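Local coordinates for protein sulfotransferase (Alicyclobacillus acidocaldarius subsp. acidocaldarius, PDB 3RNL) that probably transfers sulfonate groups to an acceptor substrate and binds magnesium ions, at residues Glu41-Ser46 / Val91-Tyr96; Glu52-Pro57 / Tyr155-Tyr160; Leu166-Val171 / Val287-Ala292; Val198-Cys203 / Asp211-Thr216. All coordinates share one frame; numbering follows the deposited sequence. Where two conformers were deposited one is given.

Contact 1. Residues Glu41-Ser46 / Val91-Tyr96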
# COMPACT_ATOMS: atom_id res chain seq x y z
N GLU A 41 -5.03 -1.50 -8.29
CA GLU A 41 -4.36 -2.81 -8.24
C GLU A 41 -3.90 -3.30 -9.61
O GLU A 41 -3.75 -4.51 -9.81
CB GLU A 41 -5.28 -3.87 -7.62
CG GLU A 41 -5.85 -3.51 -6.26
CD GLU A 41 -4.77 -3.47 -5.21
OE1 GLU A 41 -4.10 -2.43 -5.10
OE2 GLU A 41 -4.57 -4.49 -4.51
N ALA A 42 -3.64 -2.39 -10.54
CA ALA A 42 -3.04 -2.80 -11.81
C ALA A 42 -1.74 -3.58 -11.60
O ALA A 42 -1.47 -4.56 -12.31
CB ALA A 42 -2.80 -1.58 -12.73
N HIS A 43 -0.94 -3.13 -10.63
CA HIS A 43 0.35 -3.76 -10.29
C HIS A 43 1.33 -3.89 -11.45
O HIS A 43 2.20 -4.76 -11.44
CB HIS A 43 0.15 -5.12 -9.59
CG HIS A 43 -0.31 -4.97 -8.17
ND1 HIS A 43 -1.64 -4.98 -7.82
CD2 HIS A 43 0.38 -4.73 -7.03
CE1 HIS A 43 -1.75 -4.79 -6.51
NE2 HIS A 43 -0.54 -4.65 -6.01
N PHE A 44 1.21 -3.00 -12.43
CA PHE A 44 2.07 -3.06 -13.61
C PHE A 44 3.57 -3.14 -13.27
O PHE A 44 4.32 -3.94 -13.84
CB PHE A 44 1.78 -1.87 -14.53
CG PHE A 44 2.69 -1.79 -15.73
CD1 PHE A 44 2.54 -2.67 -16.79
CD2 PHE A 44 3.69 -0.83 -15.78
CE1 PHE A 44 3.37 -2.60 -17.89
CE2 PHE A 44 4.52 -0.75 -16.88
CZ PHE A 44 4.36 -1.64 -17.94
N PHE A 45 4.01 -2.30 -12.34
CA PHE A 45 5.45 -2.24 -12.01
C PHE A 45 5.93 -3.40 -11.14
O PHE A 45 7.13 -3.52 -10.88
CB PHE A 45 5.80 -0.88 -11.40
CG PHE A 45 5.70 0.25 -12.39
CD1 PHE A 45 6.66 0.37 -13.38
CD2 PHE A 45 4.64 1.14 -12.36
CE1 PHE A 45 6.58 1.40 -14.33
CE2 PHE A 45 4.54 2.15 -13.31
CZ PHE A 45 5.52 2.28 -14.29
N SER A 46 4.99 -4.19 -10.62
CA SER A 46 5.33 -5.40 -9.85
C SER A 46 5.33 -6.73 -10.60
O SER A 46 5.81 -7.73 -10.08
CB SER A 46 4.38 -5.50 -8.64
OG SER A 46 4.66 -4.42 -7.75
N VAL A 91 -1.58 -1.67 -4.05
CA VAL A 91 -1.12 -1.78 -2.67
C VAL A 91 0.06 -2.72 -2.42
O VAL A 91 0.68 -2.64 -1.35
CB VAL A 91 -2.27 -2.15 -1.71
CG1 VAL A 91 -3.33 -1.05 -1.74
CG2 VAL A 91 -2.84 -3.50 -2.08
N PHE A 92 0.39 -3.61 -3.35
CA PHE A 92 1.57 -4.43 -3.18
C PHE A 92 2.82 -3.89 -3.88
O PHE A 92 3.86 -4.54 -3.92
CB PHE A 92 1.29 -5.91 -3.49
CG PHE A 92 0.24 -6.51 -2.59
CD1 PHE A 92 0.48 -6.68 -1.23
CD2 PHE A 92 -1.00 -6.87 -3.09
CE1 PHE A 92 -0.50 -7.23 -0.39
CE2 PHE A 92 -1.98 -7.41 -2.26
CZ PHE A 92 -1.72 -7.58 -0.90
N TYR A 93 2.71 -2.70 -4.47
CA TYR A 93 3.90 -2.03 -4.99
C TYR A 93 4.98 -1.92 -3.90
O TYR A 93 6.17 -2.04 -4.18
CB TYR A 93 3.52 -0.64 -5.48
CG TYR A 93 2.98 -0.55 -6.90
CD1 TYR A 93 3.18 -1.58 -7.81
CD2 TYR A 93 2.32 0.60 -7.32
CE1 TYR A 93 2.71 -1.47 -9.12
CE2 TYR A 93 1.85 0.71 -8.63
CZ TYR A 93 2.06 -0.32 -9.52
OH TYR A 93 1.60 -0.21 -10.80
N LEU A 94 4.58 -1.68 -2.66
CA LEU A 94 5.54 -1.52 -1.57
C LEU A 94 6.24 -2.86 -1.27
O LEU A 94 7.44 -2.93 -0.99
CB LEU A 94 4.80 -1.02 -0.32
CG LEU A 94 5.70 -0.82 0.91
CD1 LEU A 94 6.79 0.25 0.65
CD2 LEU A 94 4.86 -0.44 2.14
N PHE A 95 5.47 -3.93 -1.40
CA PHE A 95 5.92 -5.26 -0.99
C PHE A 95 6.88 -5.92 -1.99
O PHE A 95 7.87 -6.53 -1.58
CB PHE A 95 4.70 -6.16 -0.77
CG PHE A 95 5.06 -7.61 -0.47
CD1 PHE A 95 5.56 -7.97 0.77
CD2 PHE A 95 4.89 -8.59 -1.44
CE1 PHE A 95 5.88 -9.30 1.05
CE2 PHE A 95 5.22 -9.92 -1.17
CZ PHE A 95 5.72 -10.27 0.07
N TYR A 96 6.59 -5.81 -3.28
CA TYR A 96 7.41 -6.52 -4.27
C TYR A 96 8.71 -5.75 -4.50
O TYR A 96 8.69 -4.56 -4.82
CB TYR A 96 6.62 -6.71 -5.57
CG TYR A 96 5.62 -7.84 -5.44
CD1 TYR A 96 6.05 -9.16 -5.29
CD2 TYR A 96 4.26 -7.59 -5.44
CE1 TYR A 96 5.14 -10.20 -5.14
CE2 TYR A 96 3.34 -8.63 -5.31
CZ TYR A 96 3.79 -9.93 -5.16
OH TYR A 96 2.88 -10.97 -5.02
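Two consecutive backbone N-H groups, those of Val91 and Phe92, are each taken by a side chain of the facing loop, Glu41 and His43. Val91 N donates a hydrogen bond to Glu41 OE1 at 2.8 Å, nearly straight (162°), and the oxygen uses its syn lone pair. The glutamate chain bends at chi2 (-68°), which sets CD beside Val91, and OE2 lies 3.1 Å from Val91 CG2. Next door, Phe92 N meets His43 NE2 at 3.0 Å close to the imidazole plane. The other nitrogen of the ring, ND1, donates to Glu41 O from above the carbonyl plane. The imidazole is therefore gripped at both nitrogens, which fixes its rotation. It lies nearly parallel to the Phe92 ring, but slid so far along that the two barely overlap.

The Tyr93 side chain extends alongside the backbone of 43-45. Its CE1 sits 3.5 Å from His43 CA, and Phe45 CB rests 3.9 Å from the same CE1. Ser46 OG comes in at the ring edge, 3.2 Å from Tyr93 CD1, while its hydrogen bond is to Thr99 OG1. The tyrosine hydroxyl is bonded to Glu88 near the end of strand 85-89. His43, Phe92 and Tyr93 thus make a buried aromatic cluster between loops that follow strands 34-35 and 85-89. A bound glycerol lies beside Glu41. Binding pockets of parallel alpha/beta/alpha sandwiches, the P-loop-like sulfotransferase fold included, are typically built from such loops beyond the strand C-termini.

Contact 2. Residues Glu52-Pro57 / Tyr155-Tyr160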
# COMPACT_ATOMS: atom_id res chain seq x y z
N GLU A 52 4.40 -17.46 -11.09
CA GLU A 52 3.75 -17.74 -12.37
C GLU A 52 2.25 -17.55 -12.26
O GLU A 52 1.61 -17.04 -13.18
CB GLU A 52 4.05 -19.16 -12.85
CG GLU A 52 3.46 -19.44 -14.23
CD GLU A 52 3.73 -20.85 -14.71
OE1 GLU A 52 4.07 -21.72 -13.87
OE2 GLU A 52 3.61 -21.10 -15.93
N ARG A 53 1.66 -18.02 -11.17
CA ARG A 53 0.27 -17.72 -10.89
C ARG A 53 -0.03 -17.82 -9.40
O ARG A 53 0.62 -18.58 -8.66
CB ARG A 53 -0.69 -18.59 -11.72
CG ARG A 53 -0.94 -19.97 -11.16
CD ARG A 53 -1.98 -20.75 -11.99
NE ARG A 53 -3.34 -20.21 -11.86
CZ ARG A 53 -4.23 -20.63 -10.97
NH1 ARG A 53 -3.92 -21.59 -10.11
NH2 ARG A 53 -5.45 -20.08 -10.94
N PHE A 54 -1.02 -17.06 -8.95
CA PHE A 54 -1.43 -17.11 -7.54
C PHE A 54 -2.46 -18.21 -7.40
O PHE A 54 -3.38 -18.33 -8.22
CB PHE A 54 -2.04 -15.77 -7.10
CG PHE A 54 -1.06 -14.63 -7.17
CD1 PHE A 54 -0.02 -14.55 -6.26
CD2 PHE A 54 -1.19 -13.65 -8.15
CE1 PHE A 54 0.90 -13.49 -6.30
CE2 PHE A 54 -0.28 -12.58 -8.20
CZ PHE A 54 0.76 -12.51 -7.28
N THR A 55 -2.22 -19.08 -6.43
CA THR A 55 -2.99 -20.31 -6.24
C THR A 55 -4.07 -20.37 -5.15
O THR A 55 -4.71 -21.40 -4.97
CB THR A 55 -2.04 -21.45 -6.02
OG1 THR A 55 -1.41 -21.27 -4.75
CG2 THR A 55 -0.98 -21.42 -7.11
N GLY A 56 -4.22 -19.31 -4.37
CA GLY A 56 -5.13 -19.36 -3.23
C GLY A 56 -6.59 -19.19 -3.61
O GLY A 56 -6.91 -18.75 -4.72
N PRO A 57 -7.50 -19.53 -2.69
CA PRO A 57 -8.93 -19.33 -2.95
C PRO A 57 -9.27 -17.86 -3.14
O PRO A 57 -8.90 -17.02 -2.31
CB PRO A 57 -9.62 -19.91 -1.70
CG PRO A 57 -8.56 -20.11 -0.70
CD PRO A 57 -7.23 -20.17 -1.39
N TYR A 155 0.29 -18.34 -2.82
CA TYR A 155 -0.93 -17.57 -2.59
C TYR A 155 -0.61 -16.10 -2.83
O TYR A 155 0.55 -15.69 -2.79
CB TYR A 155 -1.39 -17.72 -1.14
CG TYR A 155 -2.21 -18.95 -0.84
CD1 TYR A 155 -3.30 -18.87 0.02
CD2 TYR A 155 -1.90 -20.19 -1.40
CE1 TYR A 155 -4.05 -20.00 0.33
CE2 TYR A 155 -2.65 -21.31 -1.10
CZ TYR A 155 -3.73 -21.21 -0.24
OH TYR A 155 -4.49 -22.33 0.07
N GLU A 156 -1.63 -15.28 -3.07
CA GLU A 156 -1.38 -13.85 -3.19
C GLU A 156 -1.02 -13.21 -1.84
O GLU A 156 -1.27 -13.79 -0.77
CB GLU A 156 -2.58 -13.15 -3.83
CG GLU A 156 -3.76 -13.00 -2.91
CD GLU A 156 -4.34 -11.59 -3.00
OE1 GLU A 156 -5.55 -11.49 -3.30
OE2 GLU A 156 -3.59 -10.62 -2.77
N PRO A 157 -0.37 -12.04 -1.88
CA PRO A 157 0.20 -11.47 -0.65
C PRO A 157 -0.83 -11.00 0.38
O PRO A 157 -0.43 -10.75 1.52
CB PRO A 157 1.07 -10.29 -1.13
CG PRO A 157 1.15 -10.43 -2.61
CD PRO A 157 0.01 -11.28 -3.08
N LEU A 158 -2.10 -10.88 0.03
CA LEU A 158 -3.10 -10.55 1.05
C LEU A 158 -3.04 -11.58 2.18
O LEU A 158 -3.31 -11.26 3.34
CB LEU A 158 -4.51 -10.50 0.46
CG LEU A 158 -5.63 -10.01 1.39
CD1 LEU A 158 -5.29 -8.65 2.04
CD2 LEU A 158 -6.95 -9.92 0.63
N TRP A 159 -2.66 -12.80 1.84
CA TRP A 159 -2.55 -13.86 2.84
C TRP A 159 -1.28 -13.76 3.69
O TRP A 159 -1.16 -14.50 4.68
CB TRP A 159 -2.56 -15.24 2.18
CG TRP A 159 -3.76 -15.58 1.35
CD1 TRP A 159 -3.93 -15.34 0.00
CD2 TRP A 159 -4.92 -16.30 1.77
NE1 TRP A 159 -5.14 -15.84 -0.42
CE2 TRP A 159 -5.77 -16.44 0.65
CE3 TRP A 159 -5.33 -16.84 3.00
CZ2 TRP A 159 -7.00 -17.09 0.72
CZ3 TRP A 159 -6.56 -17.50 3.06
CH2 TRP A 159 -7.39 -17.61 1.93
N TYR A 160 -0.33 -12.87 3.36
CA TYR A 160 0.91 -13.01 4.11
C TYR A 160 0.83 -11.98 5.21
O TYR A 160 1.36 -10.86 5.10
CB TYR A 160 2.10 -12.60 3.21
CG TYR A 160 2.29 -13.34 1.89
CD1 TYR A 160 1.54 -14.47 1.55
CD2 TYR A 160 3.23 -12.88 0.97
CE1 TYR A 160 1.74 -15.11 0.31
CE2 TYR A 160 3.43 -13.51 -0.24
CZ TYR A 160 2.69 -14.61 -0.57
OH TYR A 160 2.92 -15.21 -1.80
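Gly56 CA sits over the Tyr155 ring, 3.5 Å from the centroid and almost exactly on the ring normal, a CH-pi contact over the centre of the face. A beta carbon at Gly56 would run into the ring, so glycine fits here. The neighbours complete the cover, Thr55 OG1 at 3.6 Å from Tyr155 CD2 and Pro57 CD at 3.6 Å from Tyr155 CE1. Pro57 also reaches the indole, its CG 3.7 Å from Trp159 CZ2, while Pro57 O faces the indole edge. Phe54 works separately: Glu156 CB lies over one face of its ring, and Phe54 CD1 comes within 3.4 Å of Glu156 CA.

Within 155-160, Tyr155 CD1 sits 3.3 Å above the indole plane of Trp159, near its rim. Replacing Tyr155 by an alanine would probably open a gap beside Gly56 CA, leave Pro57 CD with the indole alone as aromatic neighbour, and uncover part of that indole.

No hydrogen bond spans the two segments directly; outside residues tie them together. Asp59 takes Trp159 NE1 and Glu156 N, and weakly Gly56 N; Arg135 pairs with Glu156 OE1 while bonding Pro57 O. Thr55 OG1 is bonded to Gln153 O. Glu156 OE2 accepts Leu158 N, from above the carboxylate plane, within the 3-10 turn 157-159. The whole is a glycine-proline loop packed on aromatic rings by CH-pi and apolar contacts, joining two loops of the sulfotransferase domain.

Contact 3. Residues Leu166-Val171 / Val287-Ala292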
# COMPACT_ATOMS: atom_id res chain seq x y z
N LEU A 166 6.28 -6.39 7.45
CA LEU A 166 7.61 -5.99 7.88
C LEU A 166 8.02 -4.89 6.91
O LEU A 166 8.79 -5.10 5.96
CB LEU A 166 8.54 -7.20 7.72
CG LEU A 166 8.28 -8.37 8.68
CD1 LEU A 166 8.95 -9.68 8.23
CD2 LEU A 166 8.77 -7.98 10.07
N TYR A 167 7.77 -3.67 7.35
CA TYR A 167 7.81 -2.53 6.44
C TYR A 167 9.21 -2.02 6.20
O TYR A 167 9.47 -1.38 5.19
CB TYR A 167 7.01 -1.36 6.98
CG TYR A 167 5.54 -1.60 7.26
CD1 TYR A 167 4.70 -2.20 6.32
CD2 TYR A 167 4.99 -1.18 8.46
CE1 TYR A 167 3.32 -2.38 6.60
CE2 TYR A 167 3.64 -1.36 8.75
CZ TYR A 167 2.81 -1.96 7.81
OH TYR A 167 1.48 -2.11 8.12
N ALA A 168 10.10 -2.23 7.17
CA ALA A 168 11.34 -1.46 7.18
C ALA A 168 12.11 -1.64 5.87
O ALA A 168 12.51 -0.66 5.23
CB ALA A 168 12.22 -1.84 8.37
N ALA A 169 12.34 -2.88 5.48
CA ALA A 169 13.13 -3.10 4.26
C ALA A 169 12.39 -2.61 3.01
O ALA A 169 13.02 -2.20 2.03
CB ALA A 169 13.50 -4.58 4.11
N GLN A 170 11.07 -2.70 3.03
CA GLN A 170 10.26 -2.28 1.88
C GLN A 170 10.35 -0.78 1.70
O GLN A 170 10.52 -0.28 0.59
CB GLN A 170 8.79 -2.68 2.09
CG GLN A 170 8.62 -4.19 2.33
CD GLN A 170 7.17 -4.55 2.68
OE1 GLN A 170 6.25 -4.04 2.06
NE2 GLN A 170 6.98 -5.44 3.65
N VAL A 171 10.20 -0.06 2.81
CA VAL A 171 10.30 1.40 2.76
C VAL A 171 11.74 1.83 2.41
O VAL A 171 11.94 2.76 1.60
CB VAL A 171 9.86 2.01 4.10
CG1 VAL A 171 10.13 3.51 4.13
CG2 VAL A 171 8.36 1.71 4.34
N VAL A 287 9.98 -2.65 13.57
CA VAL A 287 9.43 -1.33 13.88
C VAL A 287 10.53 -0.37 14.35
O VAL A 287 10.57 0.80 13.96
CB VAL A 287 8.29 -1.42 14.93
CG1 VAL A 287 7.91 -0.02 15.45
CG2 VAL A 287 7.08 -2.13 14.33
N ALA A 288 11.45 -0.87 15.16
CA ALA A 288 12.55 -0.03 15.64
C ALA A 288 13.44 0.42 14.49
O ALA A 288 13.91 1.58 14.46
CB ALA A 288 13.37 -0.75 16.72
N ARG A 289 13.68 -0.48 13.54
CA ARG A 289 14.45 -0.13 12.34
C ARG A 289 13.71 0.91 11.49
O ARG A 289 14.32 1.83 10.94
CB ARG A 289 14.73 -1.37 11.49
CG ARG A 289 15.71 -2.36 12.13
CD ARG A 289 16.16 -3.44 11.14
NE ARG A 289 15.08 -4.35 10.74
CZ ARG A 289 14.79 -5.48 11.37
NH1 ARG A 289 15.48 -5.85 12.44
NH2 ARG A 289 13.79 -6.24 10.94
N LEU A 290 12.40 0.74 11.39
CA LEU A 290 11.57 1.66 10.61
C LEU A 290 11.60 3.07 11.21
O LEU A 290 11.66 4.05 10.46
CB LEU A 290 10.13 1.12 10.54
CG LEU A 290 9.09 1.95 9.79
CD1 LEU A 290 9.45 2.01 8.32
CD2 LEU A 290 7.68 1.34 9.99
N GLU A 291 11.53 3.18 12.54
CA GLU A 291 11.57 4.49 13.20
C GLU A 291 12.78 5.30 12.74
O GLU A 291 12.68 6.49 12.40
CB GLU A 291 11.64 4.34 14.73
CG GLU A 291 10.36 3.85 15.35
CD GLU A 291 10.45 3.76 16.87
OE1 GLU A 291 11.54 3.47 17.40
OE2 GLU A 291 9.41 3.98 17.53
N ALA A 292 13.93 4.64 12.73
CA ALA A 292 15.18 5.30 12.32
C ALA A 292 15.16 5.67 10.83
O ALA A 292 15.74 6.68 10.42
CB ALA A 292 16.37 4.41 12.62
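The Tyr167 ring meets Leu290 at its edge: Leu290 CD2 lies near the ring plane, 4.0 Å from Tyr167 CD2. The phenol continues inward past Leu116 of strand 111-116, and its hydroxyl is bonded to Arg117 O. Arg289 touches Ala168 through the beta carbons of the two residues, at 4.0 Å, while its guanidinium makes a salt bridge with Asp286.

Leu290 is the centre of the contact. Its chi1 of 179° sets CG anti to the backbone N, and from there CD2 meets Tyr167 and CD1 meets Val171 CG2 at 4.1 Å. An alanine here would probably open a gap between Tyr167 and Val171, though the beta carbon would still rest against Ala168.

This is helix-on-helix packing in an alpha/beta/alpha sandwich. Helices 167-178 and 273-294 run roughly the same way, their local axes 33° apart and 8.6 Å at closest approach, and Leu290 also rests on Leu116 of the central sheet. Ala168 is small enough for its CA to come 4.6 Å from Leu290 CA. Asp286, one turn before Leu290, accepts a hydrogen bond from Ala168 N through OD2, tying the beginning of helix 167-178 to its neighbour.

Contact 4. Residues Val198-Cys203 / Asp211-Thr216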
# COMPACT_ATOMS: atom_id res chain seq x y z
N VAL A 198 -4.25 15.48 6.64
CA VAL A 198 -3.35 14.58 5.92
C VAL A 198 -3.49 14.75 4.41
O VAL A 198 -2.50 14.80 3.69
CB VAL A 198 -3.57 13.10 6.33
CG1 VAL A 198 -2.75 12.17 5.42
CG2 VAL A 198 -3.20 12.90 7.79
N VAL A 199 -4.72 14.85 3.92
CA VAL A 199 -4.92 15.10 2.50
C VAL A 199 -4.27 16.41 2.06
O VAL A 199 -3.62 16.47 1.01
CB VAL A 199 -6.41 15.10 2.15
CG1 VAL A 199 -6.64 15.68 0.75
CG2 VAL A 199 -6.96 13.67 2.26
N ARG A 200 -4.43 17.47 2.85
CA ARG A 200 -3.79 18.74 2.51
C ARG A 200 -2.26 18.65 2.51
O ARG A 200 -1.60 19.28 1.68
CB ARG A 200 -4.25 19.85 3.46
CG ARG A 200 -5.66 20.29 3.18
CD ARG A 200 -6.16 21.20 4.30
NE ARG A 200 -7.33 21.95 3.90
CZ ARG A 200 -7.99 22.78 4.70
NH1 ARG A 200 -7.60 22.93 5.96
NH2 ARG A 200 -9.05 23.45 4.25
N ASP A 201 -1.70 17.88 3.44
CA ASP A 201 -0.25 17.62 3.46
C ASP A 201 0.17 16.93 2.16
O ASP A 201 1.23 17.24 1.59
CB ASP A 201 0.15 16.73 4.64
CG ASP A 201 -0.03 17.40 5.99
OD1 ASP A 201 -0.15 18.64 6.06
OD2 ASP A 201 -0.03 16.66 7.01
N CYS A 202 -0.64 15.99 1.69
CA CYS A 202 -0.32 15.30 0.43
C CYS A 202 -0.39 16.26 -0.74
O CYS A 202 0.40 16.17 -1.67
CB CYS A 202 -1.25 14.12 0.16
SG CYS A 202 -1.03 12.76 1.32
N CYS A 203 -1.34 17.19 -0.71
CA CYS A 203 -1.39 18.20 -1.75
C CYS A 203 -0.10 19.02 -1.80
O CYS A 203 0.44 19.28 -2.88
CB CYS A 203 -2.59 19.13 -1.54
SG CYS A 203 -4.19 18.27 -1.74
N ASP A 211 -5.56 24.66 -0.87
CA ASP A 211 -6.82 25.17 -0.38
C ASP A 211 -7.80 24.24 -1.08
O ASP A 211 -8.35 24.54 -2.14
CB ASP A 211 -6.96 26.59 -0.92
CG ASP A 211 -8.29 27.24 -0.56
OD1 ASP A 211 -8.86 26.93 0.51
OD2 ASP A 211 -8.76 28.09 -1.35
N PHE A 212 -8.11 23.18 -0.35
CA PHE A 212 -8.97 22.13 -0.82
C PHE A 212 -9.52 21.49 0.43
O PHE A 212 -8.76 21.25 1.37
CB PHE A 212 -8.12 21.13 -1.63
CG PHE A 212 -8.80 19.81 -1.90
CD1 PHE A 212 -9.96 19.76 -2.64
CD2 PHE A 212 -8.23 18.62 -1.45
CE1 PHE A 212 -10.58 18.54 -2.90
CE2 PHE A 212 -8.83 17.40 -1.71
CZ PHE A 212 -10.02 17.36 -2.43
N VAL A 213 -10.80 21.17 0.45
CA VAL A 213 -11.35 20.31 1.49
C VAL A 213 -11.99 19.08 0.86
O VAL A 213 -13.00 19.22 0.18
CB VAL A 213 -12.38 21.04 2.36
CG1 VAL A 213 -12.89 20.11 3.45
CG2 VAL A 213 -11.76 22.28 2.97
N PRO A 214 -11.44 17.89 1.12
CA PRO A 214 -12.13 16.73 0.54
C PRO A 214 -13.46 16.50 1.23
O PRO A 214 -13.65 16.90 2.39
CB PRO A 214 -11.17 15.58 0.84
CG PRO A 214 -10.45 16.01 2.07
CD PRO A 214 -10.26 17.49 1.91
N ASP A 215 -14.38 15.84 0.54
CA ASP A 215 -15.64 15.44 1.13
C ASP A 215 -15.42 14.05 1.72
O ASP A 215 -15.19 13.08 1.00
CB ASP A 215 -16.72 15.41 0.06
CG ASP A 215 -18.01 14.77 0.53
OD1 ASP A 215 -18.12 14.44 1.73
OD2 ASP A 215 -18.92 14.61 -0.31
N THR A 216 -15.44 13.98 3.05
CA THR A 216 -15.11 12.75 3.76
C THR A 216 -16.35 11.95 4.15
O THR A 216 -16.25 10.93 4.84
CB THR A 216 -14.24 13.03 5.00
OG1 THR A 216 -14.93 13.90 5.89
CG2 THR A 216 -12.92 13.67 4.57
O HOH W 1 -9.93 25.04 1.70
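The chain at 211-214 runs extended beside helix 195-206, with the CA atoms of Arg200 and Phe212 7.0 Å apart. Arg200 makes the one direct hydrogen bond of the contact: its NE donates to Phe212 O at 3.0 Å, with an N-H...O angle of 161°. The carbonyl oxygen sits at the edge of the guanidinium, close to its plane, and the arginine is extended from CG to NE to get there. Farther out, NH2 lies 3.2 Å from Val213 CG2 and makes a weak bond to a water that donates to Asp211 OD1. These opposite charges are thus bridged through the water, which probably helps hold the guanidinium beside the loop.

The Phe212 ring packs against the helix. Val199 CG1 meets it at the edge, 3.7 Å from Phe212 CE2, and also touches Pro214 CG at 4.0 Å. Cys203, one turn along, brings SG to 4.1 Å from Phe212 CD2, an oblique sulfur-aromatic contact. Pro214 N lies above one face of the same ring, toward its rim.

The Phe212 ring also meets His31, which with Ser29 and Ile34 forms a magnesium site; the ion is about 7 Å from the Phe212 side chain. Val199 and Pro214 both lean on Tyr27 of helix 21-29, while Val198 and Cys202 face Ile186 of strand 183-187, so helix 195-206 sits between the outermost strand 183-187 and this returning loop.

Contacts 1 and 2 share a seam: Tyr96 and Phe92 of contact 1 pack against Phe54, Pro157 and Leu158 of contact 2, and 41-46 and 52-57 belong to one loop between strand 34-35 and helix 60-64. Contact 1, nearest the chain centre, is buried and partly polar, with side chains holding backbone N-H groups. Contact 2 also joins loops, but its chemistry is aromatic and apolar. Contact 3, likewise buried, pairs two helices through aliphatic side chains and one tyrosine edge, without a hydrogen bond between its segments; its Gln170 touches Leu94 and Phe95. Contact 4, helix to loop, is the most peripheral, partly buried, with an arginine and a water; it touches none of the others.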